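Natterin-like protein (PDB 6IUL) is a lamprey immune cytotoxin that probably recognises glycans through a jacalin-like lectin module and forms membrane pores through an aerolysin-type module. Local coordinates at residues Leu125-Arg130 with Met138-Ile143; Ile268-Ile273 with Lys300-Thr305; Pro276-Leu281 with Pro294-Tyr299. One frame throughout, in Å; residues are numbered along the deposited sequence.

Interaction 1 of 3, residues Leu125-Arg130 with Met138-Ile143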
loop_
_atom_site.group_PDB
_atom_site.type_symbol
_atom_site.label_atom_id
_atom_site.label_comp_id
_atom_site.label_asym_id
_atom_site.label_seq_id
_atom_site.Cartn_x
_atom_site.Cartn_y
_atom_site.Cartn_z
ATOM N N LEU A 125 21.110 -20.063 0.342
ATOM C CA LEU A 125 21.249 -20.067 -1.111
ATOM C C LEU A 125 21.472 -21.458 -1.684
ATOM O O LEU A 125 21.496 -21.619 -2.912
ATOM C CB LEU A 125 22.420 -19.195 -1.552
ATOM C CG LEU A 125 22.299 -17.674 -1.383
ATOM C CD1 LEU A 125 23.645 -17.020 -1.573
ATOM C CD2 LEU A 125 21.250 -17.118 -2.326
ATOM N N GLY A 126 21.637 -22.472 -0.845
ATOM C CA GLY A 126 21.848 -23.832 -1.336
ATOM C C GLY A 126 22.828 -24.589 -0.431
ATOM O O GLY A 126 22.984 -24.269 0.775
ATOM N N VAL A 127 23.522 -25.573 -1.007
ATOM C CA VAL A 127 24.445 -26.436 -0.250
ATOM C C VAL A 127 25.751 -26.664 -0.964
ATOM O O VAL A 127 25.847 -26.462 -2.150
ATOM C CB VAL A 127 23.842 -27.819 0.015
ATOM C CG1 VAL A 127 22.594 -27.692 0.876
ATOM C CG2 VAL A 127 23.526 -28.524 -1.309
ATOM N N GLN A 128 26.753 -27.099 -0.218
ATOM C CA GLN A 128 28.042 -27.376 -0.798
ATOM C C GLN A 128 28.720 -28.398 0.059
ATOM O O GLN A 128 28.623 -28.360 1.297
ATOM C CB GLN A 128 28.905 -26.097 -0.849
ATOM C CG GLN A 128 30.259 -26.255 -1.553
ATOM C CD GLN A 128 30.873 -24.896 -1.951
ATOM O OE1 GLN A 128 30.209 -24.066 -2.560
ATOM N NE2 GLN A 128 32.130 -24.680 -1.573
ATOM N N GLY A 129 29.421 -29.330 -0.569
ATOM C CA GLY A 129 30.119 -30.340 0.183
ATOM C C GLY A 129 30.786 -31.397 -0.673
ATOM O O GLY A 129 31.258 -31.105 -1.779
ATOM N N ARG A 130 30.865 -32.617 -0.137
ATOM C CA ARG A 130 31.425 -33.738 -0.888
ATOM C C ARG A 130 30.566 -34.976 -0.679
ATOM O O ARG A 130 30.130 -35.260 0.439
ATOM C CB ARG A 130 32.866 -34.035 -0.465
ATOM C CG ARG A 130 33.882 -32.990 -0.846
ATOM C CD ARG A 130 35.261 -33.344 -0.300
ATOM N NE ARG A 130 36.262 -32.417 -0.836
ATOM C CZ ARG A 130 36.684 -32.425 -2.117
ATOM N NH1 ARG A 130 37.605 -31.540 -2.521
ATOM N NH2 ARG A 130 36.215 -33.326 -3.015
ATOM N N MET A 138 28.914 -31.889 4.200
ATOM C CA MET A 138 28.055 -30.845 3.619
ATOM C C MET A 138 27.919 -29.663 4.544
ATOM O O MET A 138 28.043 -29.804 5.786
ATOM C CB MET A 138 26.672 -31.377 3.314
ATOM C CG MET A 138 25.933 -30.603 2.238
ATOM S SD MET A 138 24.231 -31.132 1.991
ATOM C CE MET A 138 24.397 -32.567 0.988
ATOM N N GLY A 139 27.654 -28.493 3.925
ATOM C CA GLY A 139 27.240 -27.333 4.666
ATOM C C GLY A 139 26.210 -26.554 3.878
ATOM O O GLY A 139 26.006 -26.773 2.678
ATOM N N PHE A 140 25.551 -25.635 4.558
ATOM C CA PHE A 140 24.536 -24.768 3.928
ATOM C C PHE A 140 25.119 -23.382 3.651
ATOM O O PHE A 140 25.763 -22.777 4.518
ATOM C CB PHE A 140 23.312 -24.661 4.826
ATOM C CG PHE A 140 22.508 -25.951 4.927
ATOM C CD1 PHE A 140 22.936 -26.990 5.716
ATOM C CD2 PHE A 140 21.310 -26.099 4.267
ATOM C CE1 PHE A 140 22.222 -28.172 5.823
ATOM C CE2 PHE A 140 20.578 -27.286 4.358
ATOM C CZ PHE A 140 21.030 -28.318 5.137
ATOM N N ILE A 141 24.919 -22.906 2.435
ATOM C CA ILE A 141 25.362 -21.587 2.030
ATOM C C ILE A 141 24.347 -20.555 2.480
ATOM O O ILE A 141 23.224 -20.587 2.040
ATOM C CB ILE A 141 25.496 -21.464 0.508
ATOM C CG1 ILE A 141 26.498 -22.488 -0.005
ATOM C CG2 ILE A 141 26.051 -20.095 0.118
ATOM C CD1 ILE A 141 26.489 -22.666 -1.505
ATOM N N PHE A 142 24.752 -19.637 3.349
ATOM C CA PHE A 142 23.879 -18.576 3.814
ATOM C C PHE A 142 24.378 -17.214 3.362
ATOM O O PHE A 142 25.586 -16.953 3.375
ATOM C CB PHE A 142 23.812 -18.544 5.352
ATOM C CG PHE A 142 23.071 -19.676 5.946
ATOM C CD1 PHE A 142 21.684 -19.699 5.913
ATOM C CD2 PHE A 142 23.756 -20.740 6.563
ATOM C CE1 PHE A 142 20.969 -20.764 6.445
ATOM C CE2 PHE A 142 23.045 -21.799 7.106
ATOM C CZ PHE A 142 21.644 -21.820 7.016
ATOM N N ILE A 143 23.444 -16.321 3.049
ATOM C CA ILE A 143 23.763 -14.900 2.937
ATOM C C ILE A 143 24.038 -14.374 4.333
ATOM O O ILE A 143 23.287 -14.637 5.283
ATOM C CB ILE A 143 22.584 -14.072 2.327
ATOM C CG1 ILE A 143 22.239 -14.616 0.960
ATOM C CG2 ILE A 143 22.984 -12.600 2.205
ATOM C CD1 ILE A 143 21.036 -13.942 0.323
#

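Interaction 2 of 3, residues Ile268-Ile273 with Lys300-Thr305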
loop_
_atom_site.group_PDB
_atom_site.type_symbol
_atom_site.label_atom_id
_atom_site.label_comp_id
_atom_site.label_asym_id
_atom_site.label_seq_id
_atom_site.Cartn_x
_atom_site.Cartn_y
_atom_site.Cartn_z
ATOM N N ILE A 268 -9.195 15.232 -18.255
ATOM C CA ILE A 268 -7.901 14.694 -17.829
ATOM C C ILE A 268 -7.568 13.465 -18.621
ATOM O O ILE A 268 -8.452 12.728 -19.066
ATOM C CB ILE A 268 -7.861 14.403 -16.329
ATOM C CG1 ILE A 268 -6.418 14.361 -15.848
ATOM C CG2 ILE A 268 -8.639 13.146 -16.058
ATOM C CD1 ILE A 268 -6.232 14.173 -14.355
ATOM N N GLY A 269 -6.282 13.271 -18.877
ATOM C CA GLY A 269 -5.861 12.075 -19.631
ATOM C C GLY A 269 -5.363 10.951 -18.720
ATOM O O GLY A 269 -4.642 11.205 -17.764
ATOM N N ARG A 270 -5.722 9.730 -19.051
ATOM C CA ARG A 270 -5.362 8.541 -18.284
ATOM C C ARG A 270 -4.605 7.566 -19.182
ATOM O O ARG A 270 -5.057 7.249 -20.285
ATOM C CB ARG A 270 -6.641 7.872 -17.816
ATOM C CG ARG A 270 -6.486 6.595 -17.042
ATOM C CD ARG A 270 -7.861 5.996 -16.784
ATOM N NE ARG A 270 -7.799 4.883 -15.820
ATOM C CZ ARG A 270 -7.500 3.611 -16.118
ATOM N NH1 ARG A 270 -7.203 3.251 -17.370
ATOM N NH2 ARG A 270 -7.513 2.692 -15.151
ATOM N N ALA A 271 -3.480 7.065 -18.701
ATOM C CA ALA A 271 -2.696 6.110 -19.475
ATOM C C ALA A 271 -2.264 4.915 -18.662
ATOM O O ALA A 271 -1.667 5.072 -17.596
ATOM C CB ALA A 271 -1.477 6.800 -20.076
ATOM N N ASP A 272 -2.592 3.723 -19.182
ATOM C CA ASP A 272 -2.081 2.438 -18.687
ATOM C C ASP A 272 -0.732 2.183 -19.291
ATOM O O ASP A 272 -0.580 2.276 -20.497
ATOM C CB ASP A 272 -3.023 1.284 -19.042
ATOM C CG ASP A 272 -4.290 1.289 -18.170
ATOM O OD1 ASP A 272 -4.182 1.123 -16.941
ATOM O OD2 ASP A 272 -5.399 1.469 -18.692
ATOM N N ILE A 273 0.249 1.871 -18.443
ATOM C CA ILE A 273 1.602 1.632 -18.897
ATOM C C ILE A 273 1.986 0.163 -18.703
ATOM O O ILE A 273 1.815 -0.401 -17.618
ATOM C CB ILE A 273 2.605 2.529 -18.167
ATOM C CG1 ILE A 273 2.180 3.994 -18.291
ATOM C CG2 ILE A 273 4.008 2.305 -18.707
ATOM C CD1 ILE A 273 3.148 5.010 -17.708
ATOM N N LYS A 300 4.065 -2.385 -14.737
ATOM C CA LYS A 300 2.679 -2.036 -14.951
ATOM C C LYS A 300 2.421 -0.760 -14.145
ATOM O O LYS A 300 2.697 -0.685 -12.940
ATOM C CB LYS A 300 1.749 -3.146 -14.474
ATOM C CG LYS A 300 1.632 -4.314 -15.431
ATOM C CD LYS A 300 0.443 -5.208 -15.106
ATOM C CE LYS A 300 0.299 -6.326 -16.135
ATOM N NZ LYS A 300 -0.243 -5.823 -17.437
ATOM N N GLY A 301 1.885 0.246 -14.814
ATOM C CA GLY A 301 1.580 1.486 -14.164
ATOM C C GLY A 301 0.254 2.073 -14.611
ATOM O O GLY A 301 -0.291 1.708 -15.627
ATOM N N LEU A 302 -0.227 3.019 -13.821
ATOM C CA LEU A 302 -1.334 3.865 -14.181
ATOM C C LEU A 302 -0.915 5.294 -13.873
ATOM O O LEU A 302 -0.442 5.592 -12.766
ATOM C CB LEU A 302 -2.577 3.499 -13.385
ATOM C CG LEU A 302 -3.821 4.387 -13.651
ATOM C CD1 LEU A 302 -4.220 4.298 -15.117
ATOM C CD2 LEU A 302 -5.015 3.943 -12.815
ATOM N N THR A 303 -1.019 6.170 -14.861
ATOM C CA THR A 303 -0.666 7.560 -14.655
ATOM C C THR A 303 -1.712 8.481 -15.295
ATOM O O THR A 303 -2.573 8.026 -16.078
ATOM C CB THR A 303 0.727 7.868 -15.207
ATOM O OG1 THR A 303 1.172 9.128 -14.690
ATOM C CG2 THR A 303 0.745 7.915 -16.734
ATOM N N TYR A 304 -1.644 9.754 -14.934
ATOM C CA TYR A 304 -2.566 10.762 -15.433
ATOM C C TYR A 304 -1.785 11.985 -15.872
ATOM O O TYR A 304 -0.731 12.282 -15.315
ATOM C CB TYR A 304 -3.595 11.178 -14.389
ATOM C CG TYR A 304 -4.653 10.164 -14.069
ATOM C CD1 TYR A 304 -4.425 9.147 -13.127
ATOM C CD2 TYR A 304 -5.908 10.233 -14.664
ATOM C CE1 TYR A 304 -5.406 8.225 -12.808
ATOM C CE2 TYR A 304 -6.907 9.312 -14.354
ATOM C CZ TYR A 304 -6.640 8.304 -13.432
ATOM O OH TYR A 304 -7.637 7.390 -13.149
ATOM N N THR A 305 -2.319 12.697 -16.874
ATOM C CA THR A 305 -1.783 14.011 -17.242
ATOM C C THR A 305 -2.338 15.068 -16.289
ATOM O O THR A 305 -3.138 14.785 -15.398
ATOM C CB THR A 305 -2.219 14.407 -18.674
ATOM O OG1 THR A 305 -3.638 14.524 -18.717
ATOM C CG2 THR A 305 -1.841 13.332 -19.655
#

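Interaction 3 of 3, residues Pro276-Leu281 with Pro294-Tyr299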
loop_
_atom_site.group_PDB
_atom_site.type_symbol
_atom_site.label_atom_id
_atom_site.label_comp_id
_atom_site.label_asym_id
_atom_site.label_seq_id
_atom_site.Cartn_x
_atom_site.Cartn_y
_atom_site.Cartn_z
ATOM N N PRO A 276 8.464 -3.746 -20.616
ATOM C CA PRO A 276 9.538 -4.556 -20.026
ATOM C C PRO A 276 10.587 -3.699 -19.322
ATOM O O PRO A 276 10.805 -2.540 -19.714
ATOM C CB PRO A 276 10.160 -5.291 -21.248
ATOM C CG PRO A 276 9.780 -4.429 -22.430
ATOM C CD PRO A 276 8.424 -3.858 -22.088
ATOM N N TYR A 277 11.215 -4.255 -18.277
ATOM C CA TYR A 277 12.308 -3.540 -17.583
ATOM C C TYR A 277 13.478 -4.458 -17.317
ATOM O O TYR A 277 13.323 -5.661 -17.212
ATOM C CB TYR A 277 11.828 -2.915 -16.237
ATOM C CG TYR A 277 11.737 -3.886 -15.087
ATOM C CD1 TYR A 277 12.866 -4.239 -14.345
ATOM C CD2 TYR A 277 10.543 -4.494 -14.771
ATOM C CE1 TYR A 277 12.793 -5.142 -13.294
ATOM C CE2 TYR A 277 10.448 -5.386 -13.712
ATOM C CZ TYR A 277 11.583 -5.712 -12.982
ATOM O OH TYR A 277 11.464 -6.621 -11.960
ATOM N N THR A 278 14.650 -3.867 -17.182
ATOM C CA THR A 278 15.829 -4.563 -16.687
ATOM C C THR A 278 16.317 -3.759 -15.487
ATOM O O THR A 278 16.043 -2.545 -15.399
ATOM C CB THR A 278 16.970 -4.666 -17.722
ATOM O OG1 THR A 278 17.411 -3.359 -18.055
ATOM C CG2 THR A 278 16.518 -5.383 -19.008
ATOM N N ALA A 279 17.002 -4.429 -14.560
ATOM C CA ALA A 279 17.476 -3.771 -13.362
ATOM C C ALA A 279 18.509 -4.634 -12.653
ATOM O O ALA A 279 18.809 -5.735 -13.072
ATOM C CB ALA A 279 16.297 -3.484 -12.403
ATOM N N LEU A 280 19.046 -4.121 -11.556
ATOM C CA LEU A 280 20.007 -4.849 -10.754
ATOM C C LEU A 280 19.503 -4.913 -9.303
ATOM O O LEU A 280 19.183 -3.888 -8.680
ATOM C CB LEU A 280 21.345 -4.131 -10.855
ATOM C CG LEU A 280 22.496 -4.762 -10.059
ATOM C CD1 LEU A 280 22.828 -6.145 -10.631
ATOM C CD2 LEU A 280 23.740 -3.898 -9.994
ATOM N N LEU A 281 19.456 -6.112 -8.761
ATOM C CA LEU A 281 19.202 -6.274 -7.335
ATOM C C LEU A 281 20.531 -6.280 -6.605
ATOM O O LEU A 281 21.393 -7.121 -6.869
ATOM C CB LEU A 281 18.443 -7.568 -7.068
ATOM C CG LEU A 281 18.324 -7.946 -5.578
ATOM C CD1 LEU A 281 17.499 -6.923 -4.858
ATOM C CD2 LEU A 281 17.677 -9.298 -5.432
ATOM N N PRO A 294 21.267 -9.657 -11.640
ATOM C CA PRO A 294 20.519 -9.003 -12.709
ATOM C C PRO A 294 19.048 -9.408 -12.682
ATOM O O PRO A 294 18.718 -10.531 -12.355
ATOM C CB PRO A 294 21.218 -9.487 -14.000
ATOM C CG PRO A 294 21.971 -10.730 -13.599
ATOM C CD PRO A 294 22.315 -10.580 -12.133
ATOM N N LEU A 295 18.169 -8.464 -13.002
ATOM C CA LEU A 295 16.722 -8.685 -12.993
ATOM C C LEU A 295 16.150 -8.295 -14.332
ATOM O O LEU A 295 16.605 -7.357 -14.987
ATOM C CB LEU A 295 16.040 -7.809 -11.925
ATOM C CG LEU A 295 16.286 -8.168 -10.453
ATOM C CD1 LEU A 295 15.367 -7.341 -9.542
ATOM C CD2 LEU A 295 15.964 -9.653 -10.319
ATOM N N SER A 296 15.070 -8.960 -14.658
ATOM C CA SER A 296 14.340 -8.701 -15.873
ATOM C C SER A 296 12.877 -8.915 -15.531
ATOM O O SER A 296 12.544 -9.865 -14.819
ATOM C CB SER A 296 14.786 -9.687 -16.939
ATOM O OG SER A 296 14.419 -9.230 -18.181
ATOM N N GLY A 297 11.992 -8.046 -16.013
ATOM C CA GLY A 297 10.557 -8.221 -15.682
ATOM C C GLY A 297 9.658 -7.248 -16.424
ATOM O O GLY A 297 10.047 -6.711 -17.469
ATOM N N ILE A 298 8.454 -7.039 -15.924
ATOM C CA ILE A 298 7.545 -6.092 -16.528
ATOM C C ILE A 298 7.030 -5.044 -15.510
ATOM O O ILE A 298 6.745 -5.348 -14.357
ATOM C CB ILE A 298 6.372 -6.791 -17.249
ATOM C CG1 ILE A 298 5.418 -7.422 -16.266
ATOM C CG2 ILE A 298 6.856 -7.854 -18.269
ATOM C CD1 ILE A 298 4.214 -8.085 -16.926
ATOM N N TYR A 299 6.922 -3.808 -15.968
ATOM C CA TYR A 299 6.372 -2.696 -15.227
ATOM C C TYR A 299 4.980 -2.422 -15.701
ATOM O O TYR A 299 4.730 -2.274 -16.908
ATOM C CB TYR A 299 7.242 -1.440 -15.350
ATOM C CG TYR A 299 6.655 -0.223 -14.680
ATOM C CD1 TYR A 299 6.844 0.015 -13.325
ATOM C CD2 TYR A 299 5.855 0.680 -15.394
ATOM C CE1 TYR A 299 6.291 1.108 -12.702
ATOM C CE2 TYR A 299 5.300 1.792 -14.777
ATOM C CZ TYR A 299 5.516 2.009 -13.433
ATOM O OH TYR A 299 4.963 3.089 -12.787
#

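Interaction 1 of 3, residues Leu125-Arg130 with Met138-Ile143
Val-127 sets its CG1 anti to its carbonyl carbon (chi1 -63°), which lays that methyl over one face of the Phe-140 ring, 4.3 Å from CG1 to the ring centroid and 25° off the normal: a CH-pi contact between side chains that lie side by side and point the same way. Met-138 joins them on this face of the sheet. Its CG stands anti to the backbone N (chi1 -156°), and its SD settles 3.9 Å from Val-127 CB. Phe-140 goes on to touch Leu-78 and Leu-80 of strand 75-82, so this side faces the interior of the jacalin-like lectin domain, a beta-prism fold.

On the other face Ile-141 packs its CG2 against Leu-125 CB, while its CD1 reaches the carbonyl of Val-127. At the end of the pairing Leu-125 and Ile-143 cross at about a right angle, with CD1 of the leucine 3.8 Å from CG1 of the isoleucine. The two strands form an antiparallel hairpin. Gln-128 and Gly-139 bond in both directions, Gly-139 N to Gln-128 O at 2.8 Å, and Leu-125 N gives a 2.8 Å bond to Ile-141 O. Where Gly-129 faces Met-138 the CA atoms come within 4.0 Å, a spacing that leaves no room for a side chain at Gly-129.

Gln-128, on the Ile-141 side of the sheet, has its OE1 bonded to the hydroxyl of Ser-20 on strand 17-22. Between the two segments the side chains meet through apolar and CH-pi contacts, and the hydrogen bonds are all backbone to backbone.

Interaction 2 of 3, residues Ile268-Ile273 with Lys300-Thr305
Arg-270 and Leu-302 meet on a long antiparallel beta hairpin, strands 260-285 and 290-313, in the aerolysin-type part of the chain. The arginine holds CG anti to its backbone N and runs extended as far as NE, out from the sheet face alongside Leu-302. The leucine's CD1 sits 3.5 Å from Arg-270 CZ, over the centre of one guanidinium face. CD2 of the leucine lies nearer NH2. Nearer its root the arginine chain also passes Tyr-304: the ring's CE2 is 3.8 Å from Arg-270 CB, and the hydroxyl approaches NE near the guanidinium plane without a hydrogen bond. The two flat groups stand almost perpendicular, their planes 86° apart. Arg-270 NH1 then makes a salt bridge along its own strand to Asp-272 OD2, 2.9 Å away, meeting the oxygen from above the carboxylate plane. This pairing, together with the leucine methyl, limits how the guanidinium can turn.

On the opposite face Ala-271, Ile-273 and the CG2 methyl of Thr-303 make apolar contacts; Ala-271 and Thr-303 touch Val-221 and Ile-273 touches Pro-219 of strand 212-223. Here Ile-273 CD1 touches Thr-303 CG2 at 3.9 Å. Lys-300, at the edge of the contact, pairs with Asp-274.

The ladder bonds in both directions at Ile-273/Gly-301 and at Ala-271/Thr-303, then changes at Thr-305. Thr-305 N still bonds to Gly-269 O, but the return bond goes to a side chain. With chi1 at 63°, Thr-305 OG1 lies between its own backbone N and carbonyl carbon, where it accepts Gly-269 N at 2.9 Å with a bent N-H...O angle of 145°.

Interaction 3 of 3, residues Pro276-Leu281 with Pro294-Tyr299
Tyr-277 lays its ring across the backbone of Gly-297, and this is the tight part of the contact. Its CG is held between the backbone N and the carbonyl carbon (chi1 80°), and CD2 comes 3.3 Å from Gly-297 C. Gly-297 N lies 3.7 Å above the ring plane, over its centre, while Tyr-299 N sits at the ring edge. The ring occupies the space a side chain at Gly-297 would need. Beyond the pair, the tyrosine hydroxyl bonds to Ser-201 O, and Trp-200 meets the ring edge-to-face.

Beneath the ring the two residues form a hydrogen-bonded antiparallel pair, Tyr-277 N to Gly-297 O at 2.8 Å. Ala-279 and Leu-295 repeat it two residues on, in the same beta hairpin of the aerolysin-type module, whose two short segments run at 141° between their N-to-C directions. Leu-295 extends the packed face, its CD1 lying 4.0 Å from Leu-281 CB.

The other face is looser and more open to solvent. Pro-294, Ser-296 and Ile-298 are exposed there, and their opposite numbers Leu-280, Thr-278 and Pro-276 only partly covered. Thr-278 CG2 and Ser-296 OG stay 4.5 Å apart.

How the interactions relate
Interactions 2 and 3 are successive sections of one hairpin, strands 260-285 and 290-313, with interaction 3 closer to the turn. Their centres are 21 Å apart, and they touch where Ile-273 CG2 packs 4.1 Å from Tyr-299 CD2. Interaction 1 belongs to the lectin-like part, yet its strand 135-155 runs on to pair with strand 260-285, and Thr-278 bonds through its backbone to Lys-155. That strand thus ties the two modules together. Interaction 1 lies about 27 Å from interaction 3 and about 46 Å from interaction 2, centre to centre. Interactions 1 and 2 sit on opposite sides of the chain's centre, consistent with an elongated molecule.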